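Local structure of flavin reductase (Uncultured bacterium, 5CHO) at residues G128-A133 with L139-L144. The protein binds FAD and, as the flavin reductase component of a bacterial two-component tryptophan halogenase, probably supplies reduced flavin to the halogenase component. Numbering follows the deposited sequence.
Sequences GWARGA and LARGAL
A130 and L139 face each other as an antiparallel hydrogen-bonded pair, with A130 N giving a nearly straight bond to L139 O (2.8 Å, 173°) and L139 N returning one to A130 O at 2.7 Å. The two short strands form a beta hairpin, a small two-stranded sheet laid against the larger antiparallel sheet of the flavin reductase-like domain. Beyond the neighbouring non-hydrogen-bonded pair, W129 with A140, a third bond from R141 N to G128 O (3.0 Å) carries the ladder to the point where a type II turn, A140 to A143, leads the chain away. G142 suits this turn because at its positive phi a side chain would press on the preceding carbonyl oxygen.

W129 and A140 point to the same face of the hairpin. With its CG anti to the carbonyl carbon (chi1 -65°), the indole leans across the second strand and brings CE3 to 3.6 Å from L139 C, while W129 CZ3 lies 4.0 Å from A140 CB. The small alanine lets the broad ring lie close to the backbone; V50 and T52 of strand 46-53 also touch the indole, and F124 packs edge-to-face with it. Cutting W129 back to an alanine is likely to open a gap between the hairpin and strand 46-53 and leave F124 without this edge-to-face neighbour.

On the opposite face, the branched end of L139 reaches G132, where L139 CD1 lies 3.8 Å from G132 CA, and the side chain also packs on W146. R141, extended from CG to NE, runs back along the first strand and lays one guanidinium face over the methyl of A130. At the guanidinium edge, in plane, a water accepts from R141 NH2 at 2.7 Å and donates to W129 O at 2.9 Å.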
ATOM      1  N   GLY A 128       2.526   9.991  25.054  1.00 48.06           N
ATOM      2  CA  GLY A 128       2.990   9.602  23.733  1.00 46.94           C
ATOM      3  C   GLY A 128       1.972   9.868  22.633  1.00 45.62           C
ATOM      4  O   GLY A 128       2.255   9.657  21.452  1.00 40.76           O
ATOM      5  N   TRP A 129       0.794  10.355  23.022  1.00 41.05           N
ATOM      6  CA  TRP A 129      -0.288  10.625  22.080  1.00 43.86           C
ATOM      7  C   TRP A 129      -0.678  12.092  22.035  1.00 45.55           C
ATOM      8  O   TRP A 129      -0.725  12.774  23.059  1.00 53.60           O
ATOM      9  CB  TRP A 129      -1.551   9.834  22.433  1.00 37.11           C
ATOM     10  CG  TRP A 129      -1.451   8.349  22.320  1.00 38.18           C
ATOM     11  CD1 TRP A 129      -1.290   7.460  23.341  1.00 39.83           C
ATOM     12  CD2 TRP A 129      -1.519   7.573  21.117  1.00 39.30           C
ATOM     13  NE1 TRP A 129      -1.256   6.177  22.850  1.00 37.70           N
ATOM     14  CE2 TRP A 129      -1.393   6.219  21.488  1.00 37.77           C
ATOM     15  CE3 TRP A 129      -1.672   7.891  19.763  1.00 37.69           C
ATOM     16  CZ2 TRP A 129      -1.413   5.185  20.555  1.00 33.43           C
ATOM     17  CZ3 TRP A 129      -1.694   6.863  18.837  1.00 34.38           C
ATOM     18  CH2 TRP A 129      -1.565   5.525  19.237  1.00 33.15           C
ATOM     19  N   ALA A 130      -0.956  12.563  20.825  1.00 44.34           N
ATOM     20  CA  ALA A 130      -1.610  13.846  20.618  1.00 44.94           C
ATOM     21  C   ALA A 130      -3.022  13.557  20.139  1.00 44.27           C
ATOM     22  O   ALA A 130      -3.320  12.434  19.739  1.00 44.21           O
ATOM     23  CB  ALA A 130      -0.862  14.691  19.604  1.00 39.99           C
ATOM     24  N   ARG A 131      -3.892  14.559  20.187  1.00 44.19           N
ATOM     25  CA  ARG A 131      -5.253  14.408  19.689  1.00 42.24           C
ATOM     26  C   ARG A 131      -5.454  15.308  18.485  1.00 41.18           C
ATOM     27  O   ARG A 131      -5.172  16.504  18.548  1.00 43.22           O
ATOM     28  CB  ARG A 131      -6.276  14.744  20.770  1.00 41.80           C
ATOM     29  CG  ARG A 131      -6.289  13.784  21.941  1.00 47.24           C
ATOM     30  CD  ARG A 131      -6.912  12.457  21.556  1.00 45.47           C
ATOM     31  NE  ARG A 131      -7.119  11.613  22.728  1.00 45.15           N
ATOM     32  CZ  ARG A 131      -8.189  10.848  22.931  1.00 52.48           C
ATOM     33  NH1 ARG A 131      -9.166  10.787  22.031  1.00 52.54           N
ATOM     34  NH2 ARG A 131      -8.281  10.129  24.041  1.00 49.04           N
ATOM     35  N   GLY A 132      -5.940  14.732  17.392  1.00 41.96           N
ATOM     36  CA  GLY A 132      -6.116  15.483  16.167  1.00 42.33           C
ATOM     37  C   GLY A 132      -7.149  16.572  16.379  1.00 46.97           C
ATOM     38  O   GLY A 132      -8.222  16.330  16.932  1.00 39.20           O
ATOM     39  N   ALA A 133      -6.819  17.777  15.933  1.00 47.86           N
ATOM     40  CA  ALA A 133      -7.649  18.952  16.179  1.00 50.20           C
ATOM     41  C   ALA A 133      -9.037  18.825  15.551  1.00 48.26           C
ATOM     42  O   ALA A 133     -10.017  19.326  16.102  1.00 50.77           O
ATOM     43  CB  ALA A 133      -6.946  20.201  15.661  1.00 50.57           C
ATOM     44  N   LEU A 139      -3.023  10.654  17.672  1.00 36.46           N
ATOM     45  CA  LEU A 139      -1.911  10.663  16.734  1.00 34.38           C
ATOM     46  C   LEU A 139      -0.623  10.481  17.525  1.00 37.22           C
ATOM     47  O   LEU A 139      -0.397  11.165  18.523  1.00 33.91           O
ATOM     48  CB  LEU A 139      -1.890  11.970  15.935  1.00 35.90           C
ATOM     49  CG  LEU A 139      -3.120  12.232  15.064  1.00 37.12           C
ATOM     50  CD1 LEU A 139      -3.144  13.675  14.588  1.00 41.54           C
ATOM     51  CD2 LEU A 139      -3.119  11.290  13.868  1.00 33.45           C
ATOM     52  N   ALA A 140       0.214   9.551  17.077  1.00 32.35           N
ATOM     53  CA  ALA A 140       1.419   9.193  17.814  1.00 29.37           C
ATOM     54  C   ALA A 140       2.533  10.222  17.644  1.00 34.74           C
ATOM     55  O   ALA A 140       2.945  10.533  16.526  1.00 37.86           O
ATOM     56  CB  ALA A 140       1.905   7.821  17.386  1.00 27.60           C
ATOM     57  N   ARG A 141       3.009  10.748  18.767  1.00 31.49           N
ATOM     58  CA  ARG A 141       4.160  11.634  18.786  1.00 33.23           C
ATOM     59  C   ARG A 141       5.401  10.884  18.310  1.00 33.77           C
ATOM     60  O   ARG A 141       5.564   9.699  18.600  1.00 34.12           O
ATOM     61  CB  ARG A 141       4.366  12.180  20.198  1.00 40.51           C
ATOM     62  CG  ARG A 141       3.197  13.010  20.681  1.00 43.30           C
ATOM     63  CD  ARG A 141       3.546  13.874  21.868  1.00 46.98           C
ATOM     64  NE  ARG A 141       2.384  14.641  22.304  1.00 53.83           N
ATOM     65  CZ  ARG A 141       2.009  15.802  21.774  1.00 59.42           C
ATOM     66  NH1 ARG A 141       2.702  16.353  20.782  1.00 57.27           N
ATOM     67  NH2 ARG A 141       0.930  16.418  22.238  1.00 58.76           N
ATOM     68  N   GLY A 142       6.268  11.572  17.574  1.00 35.69           N
ATOM     69  CA  GLY A 142       7.477  10.958  17.052  1.00 35.29           C
ATOM     70  C   GLY A 142       7.265  10.287  15.709  1.00 31.66           C
ATOM     71  O   GLY A 142       8.209   9.754  15.127  1.00 32.79           O
ATOM     72  N   ALA A 143       6.028  10.301  15.220  1.00 32.49           N
ATOM     73  CA  ALA A 143       5.711   9.718  13.918  1.00 32.65           C
ATOM     74  C   ALA A 143       6.340  10.526  12.786  1.00 34.10           C
ATOM     75  O   ALA A 143       6.635  11.710  12.947  1.00 34.80           O
ATOM     76  CB  ALA A 143       4.204   9.631  13.728  1.00 35.42           C
ATOM     77  N   LEU A 144       6.544   9.874  11.646  1.00 34.86           N
ATOM     78  CA  LEU A 144       7.040  10.536  10.448  1.00 30.36           C
ATOM     79  C   LEU A 144       5.998  11.484   9.860  1.00 36.66           C
ATOM     80  O   LEU A 144       6.350  12.478   9.227  1.00 35.75           O
ATOM     81  CB  LEU A 144       7.461   9.499   9.406  1.00 31.38           C
ATOM     82  CG  LEU A 144       8.571   8.544   9.859  1.00 32.13           C
ATOM     83  CD1 LEU A 144       8.965   7.606   8.724  1.00 26.54           C
ATOM     84  CD2 LEU A 144       9.776   9.299  10.403  1.00 30.98           C
TER
HETATM   85  O   HOH W   1      -0.762  15.516  24.113  1.00 51.78           O